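Polyketide synthase (Synechococcus sp., PDB 4GOX) probably transfers a sulfo group from the donor PAPS, activating a functional group of the growing chain in olefin synthase hydrocarbon biosynthesis. Local coordinates at residues N24-I29 with I144-A149; P48-P53 with Q122-D127; R82-L87 with A114-Q119. All blocks are in the same frame, centred on the assembly; numbering follows the deposited sequence.

Contact 1 (N24-I29 with I144-A149); sequences NPIAFI and ILFDQA
I26 meets F146 through its CG2 methyl, which stands 3.8 Å from the centroid of the F146 ring and 12° off the ring normal, a CH-pi contact over the face. With CG1 anti to the backbone N (chi1 -170°), CG2 takes the crowded position between N and the carbonyl carbon, and the two side chains cross at about a right angle. I26 CD1 lies farther along the ring, at 3.8 Å from F146 CZ. The other face of the ring is backed by L145 CB near the rim, so the phenyl group is held between its own chain neighbour and the strand; Y113 adds an edge-to-face partner. F28 meets the same ring obliquely: its CZ comes within 3.8 Å of F146 CE2, which lies in the plane of the F28 ring at its edge. A149 closes the cluster, its CB being 3.9 Å from I26 CG2.

The opposite end is much looser. P25 and Q148 are exposed and approach no closer than 4.1 Å, between P25 CA and Q148 O, while the amide end of Q148 leads away. No direct hydrogen bond joins the segments; a water instead donates to N24 O and accepts from Q148 N, at 2.7 Å in each case. The O of P25 is taken by NE2 of Q117 on helix 109-119. Between the segments, I26 O meets A149 through a CA-H...O contact, 3.4 Å from A149 CA, while the backbone bonding of I26 passes on to K150.

Buried packing thus joins the start of strand 26-30 to the turn between helix 136-145 and strand 149-155. That helix links strand 124-129 to strand 149-155, with 26-30 lying between them: a beta-alpha-beta crossover of the parallel P-loop sheet that sulfotransferases share.

Contact 2 (P48-P53 with Q122-D127); sequences PGLYSP and QRLLID
Y51 is gripped from both its N and its O by the strand beside it: I126 N donates to Y51 O at 2.8 Å, bent to 153°, and Y51 N donates to L124 O at 2.9 Å in a straighter bond of 171°. L124 N adds a third bond, to G49 O at 3.0 Å. A residue of one strand bonding to both neighbours of its opposite number, L125, is the parallel register, and CA-H...O contacts from R123, L50 and L125 accompany it.

Water extends the pairing at both ends. One lies 2.6 Å from L50 O and, weakly, accepts from R123 NH1 in the guanidinium plane; another bridges P53 O and I126 O.

The R123 chain bends at chi3 (-84°), which turns NE aside; beyond it one face of the guanidinium lies against Y51 CD1, 3.5 Å from NH1. The contact is near the rim of that face and at the edge of the phenol ring. Y51 CD2, at the other ring edge, meets L125 CD1 at 3.8 Å, while OH bonds to D86. On the opposite face of the sheet from Y51 and L125, L50 and L124 lie side by side, pointing the same way, with L50 CD2 3.9 Å from L124 CB. S52 OG rests near I126 CB but bonds to R41 O.

The short strand 50-51 is thereby added as an outermost parallel strand beside 124-129, giving the 2-3-1-4-5 order of this sulfotransferase sheet.

Contact 3 (R82-L87 with A114-Q119); sequences RALMDL and AYLQRQ
L84, L87 and L116 all carry CG anti to the carbonyl carbon and beside the backbone N, at -69° in L87, and the methyls of L84 and L87 both meet that of L116 between the helices. Y115 instead sends CG anti to its backbone N (chi1 -175°), and its ring meets L84 by an edge. The arrangement is a helix-helix packing: helices 79-88 and 109-119 run in nearly the same N-to-C sense, their local axes inclined at 30° and 11.1 Å apart at closest approach. Side chains fill that separation, one of them reaching the opposite backbone, and no hydrogen bond crosses it.

L84 and L87, three apart on one helix, face Y115, L116 and Q119, which span one turn of the other. L84 CD2 touches the edge of the phenol ring at CE2, 3.8 Å away, and is 4.2 Å from L116 CD2; both encounters are at about a right angle. The same L116 methyl is 3.9 Å from L87 CD1, so it sits against both leucines of the opposing helix. On one face the Y115 ring carries Q119 CG, 3.7 Å above the plane and toward the rim, and W102 joins it edge-to-face.

L87 also reaches beyond this pair, to Y51 of strand 50-51 and to R123 just before strand 124-129. An alanine here would probably open a gap beside L116 CD2 and Q119, and leave Y51 and the guanidinium of R123 without the leucine's packing. L87 CB lies 4.2 Å from Q119 CB, but the branches come closer. L87 CD1 is 3.9 Å from that CB, and L87 CD2 rests 3.4 Å from the backbone O of Q119, in the last turn of its helix.

Overall arrangement
Contacts 1 and 2 belong to one parallel sheet, whose strands 26-30 and 124-129 are neighbours: A27 N and O pair with L125 O and D127 N. Contact 1 is the more deeply buried, held by aromatic and aliphatic packing with one water at its exposed end. Contact 2, at one of the sheet's two outermost strands, depends on direct backbone bonds, and contact 3, a partly buried helix pair farther from the chain centre, on leucine side chains packed against an aromatic edge and a glutamine, without hydrogen bonds across. Y51 connects 2 to 3 through its OH, near A83 O and D86 OD2; Q117 connects 3 to 1 at P25 O. Along the chain, contact 3 nests within contact 2, and both within contact 1.

Contact 1 (N24-I29 with I144-A149)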
loop_
_atom_site.group_PDB
_atom_site.type_symbol
_atom_site.label_atom_id
_atom_site.label_comp_id
_atom_site.label_asym_id
_atom_site.label_seq_id
_atom_site.Cartn_x
_atom_site.Cartn_y
_atom_site.Cartn_z
ATOM N N ASN A 24 -14.778 -11.687 5.716
ATOM C CA ASN A 24 -13.549 -11.680 6.506
ATOM C C ASN A 24 -12.792 -10.363 6.430
ATOM O O ASN A 24 -12.637 -9.810 5.340
ATOM C CB ASN A 24 -12.642 -12.841 6.113
ATOM C CG ASN A 24 -13.235 -14.195 6.443
ATOM O OD1 ASN A 24 -13.461 -14.529 7.610
ATOM N ND2 ASN A 24 -13.514 -14.996 5.421
ATOM N N PRO A 25 -12.294 -9.854 7.581
ATOM C CA PRO A 25 -11.542 -8.588 7.554
ATOM C C PRO A 25 -10.256 -8.639 6.726
ATOM O O PRO A 25 -9.626 -9.682 6.577
ATOM C CB PRO A 25 -11.284 -8.287 9.034
ATOM C CG PRO A 25 -11.369 -9.617 9.716
ATOM C CD PRO A 25 -12.391 -10.400 8.954
ATOM N N ILE A 26 -9.931 -7.500 6.125
ATOM C CA ILE A 26 -8.749 -7.272 5.293
ATOM C C ILE A 26 -8.481 -5.796 5.396
ATOM O O ILE A 26 -9.415 -5.005 5.574
ATOM C CB ILE A 26 -8.932 -7.725 3.796
ATOM C CG1 ILE A 26 -7.573 -7.681 3.038
ATOM C CG2 ILE A 26 -10.047 -6.918 3.046
ATOM C CD1 ILE A 26 -7.536 -8.239 1.725
ATOM N N ALA A 27 -7.220 -5.413 5.263
ATOM C CA ALA A 27 -6.891 -4.009 5.277
ATOM C C ALA A 27 -5.949 -3.692 4.134
ATOM O O ALA A 27 -5.225 -4.570 3.662
ATOM C CB ALA A 27 -6.290 -3.596 6.622
ATOM N N PHE A 28 -5.987 -2.438 3.677
ATOM C CA PHE A 28 -5.110 -1.967 2.624
ATOM C C PHE A 28 -4.358 -0.741 3.099
ATOM O O PHE A 28 -4.942 0.098 3.792
ATOM C CB PHE A 28 -5.932 -1.552 1.379
ATOM C CG PHE A 28 -6.649 -2.682 0.692
ATOM C CD1 PHE A 28 -6.067 -3.340 -0.383
ATOM C CD2 PHE A 28 -7.923 -3.066 1.097
ATOM C CE1 PHE A 28 -6.722 -4.396 -1.013
ATOM C CE2 PHE A 28 -8.575 -4.122 0.476
ATOM C CZ PHE A 28 -7.971 -4.786 -0.579
ATOM N N ILE A 29 -3.119 -0.581 2.618
ATOM C CA ILE A 29 -2.340 0.642 2.806
ATOM C C ILE A 29 -2.325 1.217 1.419
ATOM O O ILE A 29 -1.768 0.615 0.491
ATOM C CB ILE A 29 -0.888 0.489 3.357
ATOM C CG1 ILE A 29 -0.867 -0.144 4.756
ATOM C CG2 ILE A 29 -0.191 1.880 3.365
ATOM C CD1 ILE A 29 0.515 -0.621 5.173
ATOM N N ILE A 144 -16.430 -4.231 -4.125
ATOM C CA ILE A 144 -17.130 -5.317 -4.806
ATOM C C ILE A 144 -16.796 -6.674 -4.150
ATOM O O ILE A 144 -17.694 -7.476 -3.912
ATOM C CB ILE A 144 -16.873 -5.271 -6.352
ATOM C CG1 ILE A 144 -17.855 -4.266 -7.013
ATOM C CG2 ILE A 144 -17.006 -6.658 -7.019
ATOM C CD1 ILE A 144 -17.398 -3.625 -8.297
ATOM N N LEU A 145 -15.516 -6.918 -3.838
ATOM C CA LEU A 145 -15.055 -8.202 -3.274
ATOM C C LEU A 145 -15.266 -8.426 -1.776
ATOM O O LEU A 145 -15.444 -9.572 -1.366
ATOM C CB LEU A 145 -13.558 -8.433 -3.576
ATOM C CG LEU A 145 -13.108 -8.501 -5.040
ATOM C CD1 LEU A 145 -11.586 -8.501 -5.120
ATOM C CD2 LEU A 145 -13.705 -9.720 -5.767
ATOM N N PHE A 146 -15.193 -7.361 -0.966
ATOM C CA PHE A 146 -15.211 -7.452 0.499
ATOM C C PHE A 146 -16.320 -6.699 1.203
ATOM O O PHE A 146 -16.689 -5.598 0.787
ATOM C CB PHE A 146 -13.868 -6.953 1.053
ATOM C CG PHE A 146 -12.655 -7.563 0.395
ATOM C CD1 PHE A 146 -12.259 -8.865 0.697
ATOM C CD2 PHE A 146 -11.877 -6.821 -0.489
ATOM C CE1 PHE A 146 -11.136 -9.427 0.091
ATOM C CE2 PHE A 146 -10.747 -7.380 -1.077
ATOM C CZ PHE A 146 -10.390 -8.681 -0.790
ATOM N N ASP A 147 -16.779 -7.256 2.333
ATOM C CA ASP A 147 -17.802 -6.650 3.186
ATOM C C ASP A 147 -17.171 -5.690 4.167
ATOM O O ASP A 147 -17.735 -4.631 4.438
ATOM C CB ASP A 147 -18.503 -7.739 4.025
ATOM C CG ASP A 147 -19.681 -8.458 3.394
ATOM O OD1 ASP A 147 -20.107 -9.494 3.954
ATOM O OD2 ASP A 147 -20.229 -7.944 2.381
ATOM N N GLN A 148 -16.018 -6.085 4.731
ATOM C CA GLN A 148 -15.333 -5.392 5.821
ATOM C C GLN A 148 -13.906 -4.922 5.528
ATOM O O GLN A 148 -13.083 -4.933 6.446
ATOM C CB GLN A 148 -15.340 -6.300 7.071
ATOM C CG GLN A 148 -16.669 -6.334 7.813
ATOM C CD GLN A 148 -16.757 -5.251 8.857
ATOM O OE1 GLN A 148 -16.422 -5.461 10.030
ATOM N NE2 GLN A 148 -17.216 -4.067 8.459
ATOM N N ALA A 149 -13.604 -4.458 4.288
ATOM C CA ALA A 149 -12.263 -3.926 3.990
ATOM C C ALA A 149 -12.023 -2.620 4.747
ATOM O O ALA A 149 -12.915 -1.778 4.832
ATOM C CB ALA A 149 -12.095 -3.690 2.498
HETATM O O HOH W 1 -14.502 -8.207 4.124
#

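Contact 2 (P48-P53 with Q122-D127)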
loop_
_atom_site.group_PDB
_atom_site.type_symbol
_atom_site.label_atom_id
_atom_site.label_comp_id
_atom_site.label_asym_id
_atom_site.label_seq_id
_atom_site.Cartn_x
_atom_site.Cartn_y
_atom_site.Cartn_z
ATOM N N PRO A 48 2.605 -9.407 15.635
ATOM C CA PRO A 48 2.220 -10.822 15.500
ATOM C C PRO A 48 0.769 -11.095 15.053
ATOM O O PRO A 48 0.479 -12.203 14.598
ATOM C CB PRO A 48 2.536 -11.413 16.876
ATOM C CG PRO A 48 2.461 -10.269 17.811
ATOM C CD PRO A 48 2.935 -9.072 17.037
ATOM N N GLY A 49 -0.110 -10.101 15.173
ATOM C CA GLY A 49 -1.519 -10.237 14.816
ATOM C C GLY A 49 -1.872 -9.734 13.434
ATOM O O GLY A 49 -3.052 -9.676 13.085
ATOM N N LEU A 50 -0.849 -9.345 12.648
ATOM C CA LEU A 50 -1.020 -8.811 11.294
ATOM C C LEU A 50 -0.101 -9.550 10.356
ATOM O O LEU A 50 0.940 -10.062 10.772
ATOM C CB LEU A 50 -0.674 -7.287 11.226
ATOM C CG LEU A 50 -1.289 -6.335 12.257
ATOM C CD1 LEU A 50 -0.733 -4.932 12.095
ATOM C CD2 LEU A 50 -2.793 -6.258 12.120
ATOM N N TYR A 51 -0.484 -9.615 9.095
ATOM C CA TYR A 51 0.361 -10.184 8.066
ATOM C C TYR A 51 0.488 -9.101 6.986
ATOM O O TYR A 51 -0.485 -8.805 6.283
ATOM C CB TYR A 51 -0.183 -11.517 7.520
ATOM C CG TYR A 51 0.837 -12.140 6.604
ATOM C CD1 TYR A 51 2.086 -12.525 7.084
ATOM C CD2 TYR A 51 0.597 -12.257 5.240
ATOM C CE1 TYR A 51 3.066 -13.018 6.232
ATOM C CE2 TYR A 51 1.570 -12.756 4.378
ATOM C CZ TYR A 51 2.799 -13.154 4.886
ATOM O OH TYR A 51 3.784 -13.658 4.075
ATOM N N SER A 52 1.688 -8.489 6.893
ATOM C CA SER A 52 1.995 -7.363 6.017
ATOM C C SER A 52 3.116 -7.707 5.027
ATOM O O SER A 52 4.267 -7.292 5.218
ATOM C CB SER A 52 2.356 -6.155 6.873
ATOM O OG SER A 52 2.278 -4.948 6.135
ATOM N N PRO A 53 2.818 -8.458 3.951
ATOM C CA PRO A 53 3.895 -8.856 3.034
ATOM C C PRO A 53 4.300 -7.776 2.040
ATOM O O PRO A 53 3.601 -6.770 1.949
ATOM C CB PRO A 53 3.272 -10.061 2.297
ATOM C CG PRO A 53 1.817 -9.743 2.254
ATOM C CD PRO A 53 1.517 -9.050 3.547
ATOM N N GLN A 122 -5.249 -16.427 12.049
ATOM C CA GLN A 122 -5.919 -15.390 12.835
ATOM C C GLN A 122 -5.429 -13.975 12.446
ATOM O O GLN A 122 -6.058 -12.986 12.831
ATOM C CB GLN A 122 -5.658 -15.609 14.344
ATOM C CG GLN A 122 -5.412 -17.060 14.793
ATOM C CD GLN A 122 -6.642 -17.826 15.246
ATOM O OE1 GLN A 122 -7.783 -17.347 15.193
ATOM N NE2 GLN A 122 -6.428 -19.048 15.706
ATOM N N ARG A 123 -4.282 -13.877 11.743
ATOM C CA ARG A 123 -3.661 -12.591 11.418
ATOM C C ARG A 123 -4.427 -11.798 10.382
ATOM O O ARG A 123 -4.951 -12.365 9.427
ATOM C CB ARG A 123 -2.188 -12.758 10.996
ATOM C CG ARG A 123 -1.356 -13.546 12.001
ATOM C CD ARG A 123 0.113 -13.500 11.677
ATOM N NE ARG A 123 0.502 -14.496 10.683
ATOM C CZ ARG A 123 1.681 -14.507 10.073
ATOM N NH1 ARG A 123 2.589 -13.570 10.347
ATOM N NH2 ARG A 123 1.964 -15.447 9.182
ATOM N N LEU A 124 -4.468 -10.474 10.565
ATOM C CA LEU A 124 -5.126 -9.586 9.624
ATOM C C LEU A 124 -4.186 -9.284 8.472
ATOM O O LEU A 124 -3.146 -8.660 8.660
ATOM C CB LEU A 124 -5.611 -8.304 10.322
ATOM C CG LEU A 124 -6.175 -7.201 9.401
ATOM C CD1 LEU A 124 -7.512 -7.604 8.815
ATOM C CD2 LEU A 124 -6.280 -5.879 10.137
ATOM N N LEU A 125 -4.585 -9.702 7.265
ATOM C CA LEU A 125 -3.844 -9.494 6.042
ATOM C C LEU A 125 -3.916 -8.018 5.645
ATOM O O LEU A 125 -4.981 -7.400 5.667
ATOM C CB LEU A 125 -4.391 -10.404 4.928
ATOM C CG LEU A 125 -3.829 -10.196 3.501
ATOM C CD1 LEU A 125 -2.389 -10.695 3.403
ATOM C CD2 LEU A 125 -4.697 -10.926 2.460
ATOM N N ILE A 126 -2.754 -7.461 5.331
ATOM C CA ILE A 126 -2.598 -6.084 4.917
ATOM C C ILE A 126 -2.031 -6.110 3.506
ATOM O O ILE A 126 -0.930 -6.627 3.308
ATOM C CB ILE A 126 -1.674 -5.249 5.855
ATOM C CG1 ILE A 126 -1.892 -5.482 7.401
ATOM C CG2 ILE A 126 -1.647 -3.759 5.444
ATOM C CD1 ILE A 126 -3.143 -4.927 8.080
ATOM N N ASP A 127 -2.766 -5.518 2.544
ATOM C CA ASP A 127 -2.304 -5.393 1.171
ATOM C C ASP A 127 -1.847 -3.948 0.990
ATOM O O ASP A 127 -2.680 -3.047 0.897
ATOM C CB ASP A 127 -3.416 -5.759 0.149
ATOM C CG ASP A 127 -3.015 -5.661 -1.324
ATOM O OD1 ASP A 127 -3.770 -6.160 -2.170
ATOM O OD2 ASP A 127 -1.944 -5.042 -1.632
HETATM O O HOH W 2 3.389 -10.482 11.518
HETATM O O HOH W 3 1.028 -5.987 1.731
#

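Contact 3 (R82-L87 with A114-Q119)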
loop_
_atom_site.group_PDB
_atom_site.type_symbol
_atom_site.label_atom_id
_atom_site.label_comp_id
_atom_site.label_asym_id
_atom_site.label_seq_id
_atom_site.Cartn_x
_atom_site.Cartn_y
_atom_site.Cartn_z
ATOM N N ARG A 82 6.744 -14.299 -2.465
ATOM C CA ARG A 82 7.370 -14.082 -1.162
ATOM C C ARG A 82 6.386 -14.392 -0.029
ATOM O O ARG A 82 6.740 -15.125 0.900
ATOM C CB ARG A 82 7.956 -12.663 -1.073
ATOM C CG ARG A 82 8.907 -12.425 0.109
ATOM C CD ARG A 82 10.220 -13.188 -0.034
ATOM N NE ARG A 82 10.940 -13.318 1.235
ATOM C CZ ARG A 82 10.771 -14.313 2.102
ATOM N NH1 ARG A 82 9.882 -15.269 1.863
ATOM N NH2 ARG A 82 11.486 -14.355 3.217
ATOM N N ALA A 83 5.132 -13.909 -0.150
ATOM C CA ALA A 83 4.063 -14.185 0.824
ATOM C C ALA A 83 3.844 -15.700 1.017
ATOM O O ALA A 83 3.807 -16.173 2.154
ATOM C CB ALA A 83 2.757 -13.538 0.376
ATOM N N LEU A 84 3.686 -16.435 -0.096
ATOM C CA LEU A 84 3.444 -17.882 -0.141
ATOM C C LEU A 84 4.610 -18.680 0.473
ATOM O O LEU A 84 4.381 -19.609 1.256
ATOM C CB LEU A 84 3.248 -18.311 -1.594
ATOM C CG LEU A 84 1.987 -17.846 -2.311
ATOM C CD1 LEU A 84 2.095 -18.178 -3.789
ATOM C CD2 LEU A 84 0.733 -18.475 -1.678
ATOM N N MET A 85 5.857 -18.303 0.101
ATOM C CA MET A 85 7.085 -18.859 0.631
ATOM C C MET A 85 7.016 -18.744 2.166
ATOM O O MET A 85 7.023 -19.771 2.835
ATOM C CB MET A 85 8.286 -18.062 0.109
ATOM C CG MET A 85 8.715 -18.425 -1.275
ATOM S SD MET A 85 10.154 -17.457 -1.788
ATOM C CE MET A 85 11.246 -17.667 -0.396
ATOM N N ASP A 86 6.855 -17.503 2.708
ATOM C CA ASP A 86 6.756 -17.229 4.141
ATOM C C ASP A 86 5.579 -17.940 4.828
ATOM O O ASP A 86 5.802 -18.616 5.836
ATOM C CB ASP A 86 6.713 -15.716 4.421
ATOM C CG ASP A 86 6.652 -15.381 5.898
ATOM O OD1 ASP A 86 7.671 -15.586 6.598
ATOM O OD2 ASP A 86 5.566 -14.997 6.372
ATOM N N LEU A 87 4.341 -17.802 4.297
ATOM C CA LEU A 87 3.167 -18.431 4.916
ATOM C C LEU A 87 3.197 -19.965 4.918
ATOM O O LEU A 87 2.630 -20.588 5.828
ATOM C CB LEU A 87 1.852 -17.961 4.268
ATOM C CG LEU A 87 1.421 -16.499 4.491
ATOM C CD1 LEU A 87 0.366 -16.103 3.479
ATOM C CD2 LEU A 87 0.914 -16.265 5.926
ATOM N N ALA A 114 -9.076 -14.820 -0.376
ATOM C CA ALA A 114 -9.656 -15.779 0.582
ATOM C C ALA A 114 -8.623 -16.835 1.005
ATOM O O ALA A 114 -8.579 -17.218 2.183
ATOM C CB ALA A 114 -10.892 -16.447 0.002
ATOM N N TYR A 115 -7.750 -17.239 0.056
ATOM C CA TYR A 115 -6.660 -18.177 0.288
ATOM C C TYR A 115 -5.648 -17.568 1.256
ATOM O O TYR A 115 -5.282 -18.216 2.231
ATOM C CB TYR A 115 -5.951 -18.509 -1.032
ATOM C CG TYR A 115 -4.877 -19.570 -0.908
ATOM C CD1 TYR A 115 -5.200 -20.927 -0.935
ATOM C CD2 TYR A 115 -3.530 -19.219 -0.810
ATOM C CE1 TYR A 115 -4.215 -21.909 -0.835
ATOM C CE2 TYR A 115 -2.534 -20.193 -0.717
ATOM C CZ TYR A 115 -2.883 -21.537 -0.725
ATOM O OH TYR A 115 -1.914 -22.504 -0.660
ATOM N N LEU A 116 -5.168 -16.350 0.971
ATOM C CA LEU A 116 -4.165 -15.710 1.823
ATOM C C LEU A 116 -4.704 -15.432 3.235
ATOM O O LEU A 116 -3.983 -15.654 4.200
ATOM C CB LEU A 116 -3.554 -14.464 1.166
ATOM C CG LEU A 116 -2.761 -14.663 -0.134
ATOM C CD1 LEU A 116 -2.493 -13.325 -0.810
ATOM C CD2 LEU A 116 -1.441 -15.369 0.106
ATOM N N GLN A 117 -6.010 -15.067 3.350
ATOM C CA GLN A 117 -6.687 -14.817 4.628
ATOM C C GLN A 117 -6.708 -16.083 5.479
ATOM O O GLN A 117 -6.576 -16.007 6.707
ATOM C CB GLN A 117 -8.115 -14.317 4.408
ATOM C CG GLN A 117 -8.215 -12.856 3.971
ATOM C CD GLN A 117 -9.637 -12.522 3.623
ATOM O OE1 GLN A 117 -10.309 -13.263 2.890
ATOM N NE2 GLN A 117 -10.141 -11.418 4.165
ATOM N N ARG A 118 -6.865 -17.241 4.812
ATOM C CA ARG A 118 -6.873 -18.563 5.400
ATOM C C ARG A 118 -5.452 -18.928 5.875
ATOM O O ARG A 118 -5.298 -19.377 7.007
ATOM C CB ARG A 118 -7.428 -19.596 4.381
ATOM C CG ARG A 118 -7.447 -21.052 4.889
ATOM C CD ARG A 118 -8.506 -21.899 4.199
ATOM N NE ARG A 118 -9.848 -21.563 4.685
ATOM C CZ ARG A 118 -10.980 -22.074 4.210
ATOM N NH1 ARG A 118 -10.953 -22.959 3.218
ATOM N NH2 ARG A 118 -12.147 -21.699 4.716
ATOM N N GLN A 119 -4.433 -18.741 5.016
ATOM C CA GLN A 119 -3.031 -19.050 5.316
ATOM C C GLN A 119 -2.431 -18.111 6.373
ATOM O O GLN A 119 -1.465 -18.484 7.038
ATOM C CB GLN A 119 -2.185 -19.047 4.034
ATOM C CG GLN A 119 -2.622 -20.076 2.996
ATOM C CD GLN A 119 -2.684 -21.486 3.542
ATOM O OE1 GLN A 119 -1.743 -21.978 4.177
ATOM N NE2 GLN A 119 -3.793 -22.172 3.288
#